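Local coordinates for malonyl CoA-acyl carrier protein transacylase (Clostridium perfringens, PDB 3PTW), which probably transfers the malonyl group from malonyl-CoA to acyl carrier protein, the step that supplies malonyl units for fatty acid synthesis, at residues N159-V167 with S280-K288; V267-K277 with N289-D297. All blocks are in the same frame, centred on the assembly; numbering follows the deposited sequence.

Interaction 1 (N159-V167 with S280-K288); sequences NYNSPGQIV and SGFVKKINK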
loop_
_atom_site.group_PDB
_atom_site.type_symbol
_atom_site.label_atom_id
_atom_site.label_comp_id
_atom_site.label_asym_id
_atom_site.label_seq_id
_atom_site.Cartn_x
_atom_site.Cartn_y
_atom_site.Cartn_z
ATOM N N ASN A 159 5.534 -6.744 7.887
ATOM C CA ASN A 159 5.020 -5.376 7.993
ATOM C C ASN A 159 5.319 -4.779 9.355
ATOM O O ASN A 159 5.268 -5.474 10.367
ATOM C CB ASN A 159 3.510 -5.335 7.749
ATOM C CG ASN A 159 3.111 -5.967 6.432
ATOM O OD1 ASN A 159 2.910 -5.279 5.455
ATOM N ND2 ASN A 159 3.008 -7.290 6.401
ATOM N N TYR A 160 5.656 -3.496 9.367
ATOM C CA TYR A 160 5.810 -2.716 10.596
ATOM C C TYR A 160 4.903 -1.502 10.407
ATOM O O TYR A 160 5.270 -0.521 9.773
ATOM C CB TYR A 160 7.282 -2.342 10.851
ATOM C CG TYR A 160 8.120 -3.566 11.119
ATOM C CD1 TYR A 160 8.285 -4.052 12.429
ATOM C CD2 TYR A 160 8.701 -4.290 10.065
ATOM C CE1 TYR A 160 9.031 -5.215 12.683
ATOM C CE2 TYR A 160 9.444 -5.451 10.312
ATOM C CZ TYR A 160 9.599 -5.899 11.625
ATOM O OH TYR A 160 10.320 -7.035 11.881
ATOM N N ASN A 161 3.689 -1.610 10.927
ATOM C CA ASN A 161 2.631 -0.678 10.570
ATOM C C ASN A 161 2.409 0.444 11.567
ATOM O O ASN A 161 2.083 1.563 11.165
ATOM C CB ASN A 161 1.334 -1.432 10.275
ATOM C CG ASN A 161 1.460 -2.365 9.068
ATOM O OD1 ASN A 161 2.152 -2.062 8.097
ATOM N ND2 ASN A 161 0.786 -3.491 9.129
ATOM N N SER A 162 2.576 0.138 12.860
ATOM C CA SER A 162 2.400 1.113 13.939
ATOM C C SER A 162 2.878 0.477 15.255
ATOM O O SER A 162 3.149 -0.717 15.268
ATOM C CB SER A 162 0.931 1.568 14.025
ATOM O OG SER A 162 0.153 0.682 14.804
ATOM N N PRO A 163 2.983 1.262 16.365
ATOM C CA PRO A 163 3.434 0.680 17.654
ATOM C C PRO A 163 2.503 -0.448 18.104
ATOM O O PRO A 163 1.290 -0.245 18.200
ATOM C CB PRO A 163 3.331 1.851 18.647
ATOM C CG PRO A 163 3.185 3.091 17.806
ATOM C CD PRO A 163 2.534 2.659 16.518
ATOM N N GLY A 164 3.045 -1.624 18.376
ATOM C CA GLY A 164 2.175 -2.769 18.679
ATOM C C GLY A 164 1.401 -3.383 17.506
ATOM O O GLY A 164 0.500 -4.211 17.711
ATOM N N GLN A 165 1.741 -3.002 16.276
ATOM C CA GLN A 165 1.124 -3.637 15.091
ATOM C C GLN A 165 2.144 -4.043 14.025
ATOM O O GLN A 165 2.583 -3.232 13.197
ATOM C CB GLN A 165 -0.014 -2.785 14.527
ATOM C CG GLN A 165 -1.306 -2.935 15.330
ATOM C CD GLN A 165 -2.496 -2.307 14.652
ATOM O OE1 GLN A 165 -3.455 -2.996 14.291
ATOM N NE2 GLN A 165 -2.445 -0.994 14.462
ATOM N N ILE A 166 2.533 -5.318 14.096
ATOM C CA ILE A 166 3.525 -5.917 13.211
ATOM C C ILE A 166 2.859 -7.068 12.450
ATOM O O ILE A 166 1.870 -7.619 12.924
ATOM C CB ILE A 166 4.740 -6.405 14.022
ATOM C CG1 ILE A 166 5.523 -5.187 14.547
ATOM C CG2 ILE A 166 5.659 -7.335 13.193
ATOM C CD1 ILE A 166 6.508 -5.499 15.636
ATOM N N VAL A 167 3.361 -7.387 11.258
ATOM C CA VAL A 167 2.977 -8.639 10.601
ATOM C C VAL A 167 4.219 -9.472 10.320
ATOM O O VAL A 167 5.233 -8.958 9.853
ATOM C CB VAL A 167 2.150 -8.419 9.303
ATOM C CG1 VAL A 167 1.672 -9.757 8.729
ATOM C CG2 VAL A 167 0.943 -7.461 9.543
ATOM N N SER A 280 -4.984 5.628 7.602
ATOM C CA SER A 280 -5.405 6.641 8.572
ATOM C C SER A 280 -5.297 6.070 9.975
ATOM O O SER A 280 -4.760 6.715 10.889
ATOM C CB SER A 280 -6.857 7.093 8.324
ATOM O OG SER A 280 -6.948 8.000 7.246
ATOM N N GLY A 281 -5.821 4.862 10.140
ATOM C CA GLY A 281 -5.778 4.172 11.435
ATOM C C GLY A 281 -4.374 4.004 11.980
ATOM O O GLY A 281 -4.137 4.190 13.179
ATOM N N PHE A 282 -3.445 3.632 11.107
ATOM C CA PHE A 282 -2.037 3.459 11.485
ATOM C C PHE A 282 -1.371 4.788 11.838
ATOM O O PHE A 282 -0.668 4.867 12.843
ATOM C CB PHE A 282 -1.234 2.747 10.386
ATOM C CG PHE A 282 -1.638 1.291 10.140
ATOM C CD1 PHE A 282 -1.868 0.407 11.202
ATOM C CD2 PHE A 282 -1.724 0.798 8.832
ATOM C CE1 PHE A 282 -2.227 -0.938 10.965
ATOM C CE2 PHE A 282 -2.079 -0.542 8.576
ATOM C CZ PHE A 282 -2.327 -1.416 9.651
ATOM N N VAL A 283 -1.598 5.828 11.028
ATOM C CA VAL A 283 -1.023 7.148 11.313
ATOM C C VAL A 283 -1.445 7.693 12.686
ATOM O O VAL A 283 -0.596 8.156 13.461
ATOM C CB VAL A 283 -1.358 8.194 10.233
ATOM C CG1 VAL A 283 -0.799 9.578 10.641
ATOM C CG2 VAL A 283 -0.791 7.760 8.875
ATOM N N LYS A 284 -2.743 7.630 12.981
ATOM C CA LYS A 284 -3.272 8.156 14.241
ATOM C C LYS A 284 -2.640 7.505 15.470
ATOM O O LYS A 284 -2.516 8.150 16.506
ATOM C CB LYS A 284 -4.799 8.042 14.302
ATOM C CG LYS A 284 -5.530 8.989 13.370
ATOM C CD LYS A 284 -7.015 8.678 13.317
ATOM C CE LYS A 284 -7.840 9.615 14.175
ATOM N NZ LYS A 284 -9.307 9.400 13.917
ATOM N N LYS A 285 -2.239 6.241 15.333
ATOM C CA LYS A 285 -1.523 5.494 16.381
ATOM C C LYS A 285 -0.029 5.800 16.431
ATOM O O LYS A 285 0.599 5.634 17.483
ATOM C CB LYS A 285 -1.720 3.988 16.190
ATOM C CG LYS A 285 -3.086 3.502 16.640
ATOM C CD LYS A 285 -3.456 2.143 16.068
ATOM C CE LYS A 285 -4.975 2.091 15.909
ATOM N NZ LYS A 285 -5.469 0.720 15.815
ATOM N N ILE A 286 0.547 6.200 15.295
ATOM C CA ILE A 286 1.948 6.625 15.254
ATOM C C ILE A 286 2.080 8.005 15.922
ATOM O O ILE A 286 2.943 8.227 16.785
ATOM C CB ILE A 286 2.518 6.602 13.792
ATOM C CG1 ILE A 286 2.689 5.151 13.297
ATOM C CG2 ILE A 286 3.838 7.361 13.675
ATOM C CD1 ILE A 286 2.494 4.980 11.812
ATOM N N ASN A 287 1.194 8.921 15.548
ATOM C CA ASN A 287 1.254 10.291 16.039
ATOM C C ASN A 287 -0.164 10.825 16.178
ATOM O O ASN A 287 -0.906 10.915 15.193
ATOM C CB ASN A 287 2.100 11.152 15.091
ATOM C CG ASN A 287 2.296 12.573 15.588
ATOM O OD1 ASN A 287 1.339 13.344 15.728
ATOM N ND2 ASN A 287 3.543 12.939 15.825
ATOM N N LYS A 288 -0.532 11.161 17.409
ATOM C CA LYS A 288 -1.899 11.546 17.737
ATOM C C LYS A 288 -2.203 13.017 17.432
ATOM O O LYS A 288 -3.358 13.448 17.545
ATOM C CB LYS A 288 -2.164 11.254 19.220
ATOM C CG LYS A 288 -3.559 10.729 19.539
ATOM C CD LYS A 288 -3.669 10.284 21.011
ATOM C CE LYS A 288 -2.837 9.020 21.295
ATOM N NZ LYS A 288 -2.575 8.838 22.753
#

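Interaction 2 (V267-K277 with N289-D297); sequences VDTFIEIGPGK and NVTVLNVED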
loop_
_atom_site.group_PDB
_atom_site.type_symbol
_atom_site.label_atom_id
_atom_site.label_comp_id
_atom_site.label_asym_id
_atom_site.label_seq_id
_atom_site.Cartn_x
_atom_site.Cartn_y
_atom_site.Cartn_z
ATOM N N VAL A 267 5.341 17.089 7.167
ATOM C CA VAL A 267 3.910 16.877 6.928
ATOM C C VAL A 267 3.170 16.914 8.264
ATOM O O VAL A 267 3.573 16.267 9.229
ATOM C CB VAL A 267 3.562 15.596 6.071
ATOM C CG1 VAL A 267 4.253 14.400 6.587
ATOM C CG2 VAL A 267 2.075 15.315 6.072
ATOM N N ASP A 268 2.110 17.704 8.312
ATOM C CA ASP A 268 1.269 17.787 9.490
ATOM C C ASP A 268 -0.167 17.380 9.152
ATOM O O ASP A 268 -1.021 17.311 10.036
ATOM C CB ASP A 268 1.329 19.202 10.096
ATOM C CG ASP A 268 0.809 20.276 9.155
ATOM O OD1 ASP A 268 0.341 19.950 8.042
ATOM O OD2 ASP A 268 0.862 21.465 9.535
ATOM N N THR A 269 -0.409 17.088 7.873
ATOM C CA THR A 269 -1.736 16.714 7.392
ATOM C C THR A 269 -1.640 15.541 6.409
ATOM O O THR A 269 -1.055 15.659 5.340
ATOM C CB THR A 269 -2.462 17.918 6.744
ATOM O OG1 THR A 269 -2.273 19.088 7.553
ATOM C CG2 THR A 269 -3.959 17.651 6.585
ATOM N N PHE A 270 -2.189 14.399 6.808
ATOM C CA PHE A 270 -2.183 13.199 5.985
ATOM C C PHE A 270 -3.540 12.991 5.347
ATOM O O PHE A 270 -4.572 13.054 6.015
ATOM C CB PHE A 270 -1.809 11.976 6.810
ATOM C CG PHE A 270 -0.381 11.961 7.241
ATOM C CD1 PHE A 270 0.597 11.393 6.430
ATOM C CD2 PHE A 270 -0.002 12.526 8.450
ATOM C CE1 PHE A 270 1.934 11.368 6.832
ATOM C CE2 PHE A 270 1.342 12.507 8.863
ATOM C CZ PHE A 270 2.301 11.925 8.052
ATOM N N ILE A 271 -3.523 12.774 4.041
ATOM C CA ILE A 271 -4.731 12.457 3.298
ATOM C C ILE A 271 -4.564 11.060 2.719
ATOM O O ILE A 271 -3.748 10.864 1.812
ATOM C CB ILE A 271 -4.976 13.428 2.126
ATOM C CG1 ILE A 271 -4.709 14.887 2.535
ATOM C CG2 ILE A 271 -6.368 13.182 1.514
ATOM C CD1 ILE A 271 -5.887 15.640 3.099
ATOM N N GLU A 272 -5.335 10.108 3.248
ATOM C CA GLU A 272 -5.413 8.766 2.686
ATOM C C GLU A 272 -6.295 8.803 1.441
ATOM O O GLU A 272 -7.410 9.285 1.483
ATOM C CB GLU A 272 -5.957 7.778 3.720
ATOM C CG GLU A 272 -6.209 6.360 3.208
ATOM C CD GLU A 272 -6.314 5.352 4.347
ATOM O OE1 GLU A 272 -6.743 5.756 5.451
ATOM O OE2 GLU A 272 -5.968 4.152 4.148
ATOM N N ILE A 273 -5.768 8.311 0.331
ATOM C CA ILE A 273 -6.464 8.376 -0.947
ATOM C C ILE A 273 -6.697 6.977 -1.485
ATOM O O ILE A 273 -5.751 6.204 -1.667
ATOM C CB ILE A 273 -5.678 9.225 -1.964
ATOM C CG1 ILE A 273 -5.637 10.690 -1.499
ATOM C CG2 ILE A 273 -6.273 9.081 -3.383
ATOM C CD1 ILE A 273 -4.648 11.561 -2.268
ATOM N N GLY A 274 -7.964 6.655 -1.726
ATOM C CA GLY A 274 -8.345 5.342 -2.228
ATOM C C GLY A 274 -9.304 4.668 -1.271
ATOM O O GLY A 274 -9.824 5.328 -0.360
ATOM N N PRO A 275 -9.546 3.355 -1.455
ATOM C CA PRO A 275 -10.560 2.731 -0.608
ATOM C C PRO A 275 -10.063 2.516 0.810
ATOM O O PRO A 275 -8.892 2.177 1.020
ATOM C CB PRO A 275 -10.833 1.387 -1.296
ATOM C CG PRO A 275 -9.597 1.085 -2.060
ATOM C CD PRO A 275 -8.995 2.414 -2.451
ATOM N N GLY A 276 -10.956 2.733 1.769
ATOM C CA GLY A 276 -10.702 2.329 3.150
ATOM C C GLY A 276 -9.978 3.353 3.995
ATOM O O GLY A 276 -9.612 4.442 3.532
ATOM N N LYS A 277 -9.776 2.984 5.257
ATOM C CA LYS A 277 -9.238 3.891 6.262
ATOM C C LYS A 277 -8.112 3.221 7.035
ATOM O O LYS A 277 -7.712 3.697 8.082
ATOM C CB LYS A 277 -10.366 4.369 7.210
ATOM C CG LYS A 277 -11.397 5.309 6.540
ATOM C CD LYS A 277 -12.720 5.454 7.331
ATOM C CE LYS A 277 -13.665 4.240 7.147
ATOM N NZ LYS A 277 -14.076 3.921 5.721
ATOM N N ASN A 289 -1.180 13.776 17.040
ATOM C CA ASN A 289 -1.296 15.234 16.900
ATOM C C ASN A 289 -1.557 15.732 15.492
ATOM O O ASN A 289 -2.262 16.718 15.304
ATOM C CB ASN A 289 -0.054 15.925 17.463
ATOM C CG ASN A 289 0.143 15.644 18.927
ATOM O OD1 ASN A 289 1.226 15.243 19.350
ATOM N ND2 ASN A 289 -0.911 15.828 19.715
ATOM N N VAL A 290 -0.982 15.051 14.508
ATOM C CA VAL A 290 -1.164 15.414 13.104
ATOM C C VAL A 290 -2.622 15.253 12.673
ATOM O O VAL A 290 -3.359 14.422 13.221
ATOM C CB VAL A 290 -0.239 14.589 12.175
ATOM C CG1 VAL A 290 1.216 14.795 12.566
ATOM C CG2 VAL A 290 -0.599 13.105 12.216
ATOM N N THR A 291 -3.022 16.046 11.688
ATOM C CA THR A 291 -4.340 15.925 11.113
ATOM C C THR A 291 -4.356 14.758 10.121
ATOM O O THR A 291 -3.464 14.604 9.277
ATOM C CB THR A 291 -4.765 17.225 10.426
ATOM O OG1 THR A 291 -4.660 18.312 11.360
ATOM C CG2 THR A 291 -6.192 17.121 9.931
ATOM N N VAL A 292 -5.383 13.932 10.238
ATOM C CA VAL A 292 -5.500 12.763 9.411
ATOM C C VAL A 292 -6.861 12.814 8.734
ATOM O O VAL A 292 -7.883 12.968 9.404
ATOM C CB VAL A 292 -5.340 11.474 10.251
ATOM C CG1 VAL A 292 -5.737 10.262 9.436
ATOM C CG2 VAL A 292 -3.912 11.323 10.744
ATOM N N LEU A 293 -6.856 12.715 7.403
ATOM C CA LEU A 293 -8.073 12.736 6.605
ATOM C C LEU A 293 -8.035 11.629 5.567
ATOM O O LEU A 293 -6.992 10.994 5.368
ATOM C CB LEU A 293 -8.253 14.103 5.921
ATOM C CG LEU A 293 -8.217 15.350 6.811
ATOM C CD1 LEU A 293 -8.047 16.608 5.962
ATOM C CD2 LEU A 293 -9.461 15.459 7.707
ATOM N N ASN A 294 -9.171 11.383 4.917
ATOM C CA ASN A 294 -9.244 10.362 3.872
ATOM C C ASN A 294 -10.280 10.716 2.817
ATOM O O ASN A 294 -11.265 11.414 3.109
ATOM C CB ASN A 294 -9.520 8.964 4.453
ATOM C CG ASN A 294 -10.991 8.754 4.813
ATOM O OD1 ASN A 294 -11.422 9.129 5.896
ATOM N ND2 ASN A 294 -11.766 8.171 3.891
ATOM N N VAL A 295 -10.035 10.270 1.584
ATOM C CA VAL A 295 -11.031 10.369 0.509
ATOM C C VAL A 295 -11.194 9.020 -0.188
ATOM O O VAL A 295 -10.233 8.478 -0.723
ATOM C CB VAL A 295 -10.699 11.467 -0.559
ATOM C CG1 VAL A 295 -11.926 11.750 -1.413
ATOM C CG2 VAL A 295 -10.203 12.774 0.084
ATOM N N GLU A 296 -12.412 8.483 -0.148
ATOM C CA GLU A 296 -12.798 7.268 -0.884
ATOM C C GLU A 296 -14.160 7.431 -1.566
ATOM O O GLU A 296 -14.514 6.657 -2.447
ATOM C CB GLU A 296 -12.811 6.027 0.037
ATOM C CG GLU A 296 -13.942 5.965 1.100
ATOM C CD GLU A 296 -13.866 4.707 1.992
ATOM O OE1 GLU A 296 -13.827 3.574 1.456
ATOM O OE2 GLU A 296 -13.841 4.855 3.233
ATOM N N ASP A 297 -14.926 8.438 -1.146
ATOM C CA ASP A 297 -16.270 8.653 -1.685
ATOM C C ASP A 297 -16.675 10.106 -1.518
ATOM O O ASP A 297 -15.853 10.935 -1.133
ATOM C CB ASP A 297 -17.307 7.684 -1.064
ATOM C CG ASP A 297 -17.258 7.641 0.466
ATOM O OD1 ASP A 297 -16.834 8.631 1.102
ATOM O OD2 ASP A 297 -17.657 6.601 1.037
HETATM O O HOH W 1 -10.181 6.750 1.957
#

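Interaction 1 (N159-V167 with S280-K288)
Phe-282, on the helix ending at Ile-286, meets Asn-161 and Gln-165 at the turn end of a beta hairpin. The hairpin belongs to the small antiparallel sheet of the acyltransferase fold, and the helix to its larger alpha/beta part. Asn-161 and Ser-162 both face Gln-165 in a classic beta bulge, and a type II turn from Ser-162 to Gln-165 closes the hairpin.

Asn-161 CB makes a CH-pi contact 3.6 Å from the centroid of the Phe-282 ring, almost on the ring normal. Its amide stacks on the ring with the two planes 28° apart. The Gln-165 amide comes to the ring edge instead, turned 64° to it. Phe-282 CG lies beside the backbone N, anti to the carbonyl carbon, which carries the ring to the hairpin.

Ile-286 CG1 makes an apolar contact with Pro-163 CD at 4.1 Å. Two carbons lie against backbone carbonyl oxygens: Ile-286 CD1 on Asn-161 O, and Pro-163 CG on Lys-285 O. Lys-285 CB and CD pass Ser-162 OG, and Lys-285 CD lies 3.7 Å from Gln-165 NE2.

No hydrogen bond crosses the contact. The polar bond here is internal to the hairpin: Gln-165 NE2 donates to Ser-162 OG at 3.1 Å, nearly straight at 163° and close to the amide plane.

Interaction 2 (V267-K277 with N289-D297)
Phe-270 N donates to Thr-291 O in a ladder of six backbone hydrogen bonds between parallel strands 269-273 and 291-295. The first joins Thr-291 N to Asp-268 O, and the last Gly-274 N to Val-295 O.

Side chains in register lie on the same face. On one, Ile-271 CD1 packs against Leu-293 CD1 at 3.7 Å, and Ile-271 CG2 meets Val-295 CG2. Helix 298-315 covers Leu-293 and Val-295. On the other face, Phe-270 CD2, at the ring edge, lies 3.9 Å from Val-290 CG2, while Val-267 CG2 sits over the ring face.

Glu-296, past strand 291-295, holds the loop 274-277 that follows strand 269-273. Glu-296 CB lies 3.1 Å from Gly-274 O. CG sits between the backbone N and the carbonyl carbon (chi1 70°), and the chain extends beyond it. Glu-296 CD lies 3.5 Å from Gly-276 N. Glu-296 OE1 accepts from Gly-276 N at 3.0 Å, from above the carboxylate plane, and bonds Tyr-15 OH. Glu-296 OE2 forms a salt bridge with Lys-277 NZ, 2.7 Å away nearly along the C-O axis. The bent Lys-277 chain passes Asn-294, its CG 3.9 Å from Asn-294 OD1.

A water donates to Gly-274 O and Gly-276 O and accepts from Asn-294 ND2. Together with helix 278-286, the strands form a beta-alpha-beta unit at the edge of the large sheet.

Both interactions use the same beta-alpha-beta unit. Interaction 2 pairs its two strands, and interaction 1 sets its connecting helix against the hairpin of the small sheet. Interaction 2 is buried and rests on regular backbone bonds, with a salt bridge at its end. Interaction 1 is only partly buried, covers about half as much surface, and relies on ring and apolar contacts. Helix 278-286 thus has two sides in use. Phe-282 and Ile-286 serve interaction 1, while Val-283 packs on Val-292 of interaction 2. Glu-272 adds a polar tie, its OE1 accepting a probable hydrogen bond from Ser-280 N near the helix start.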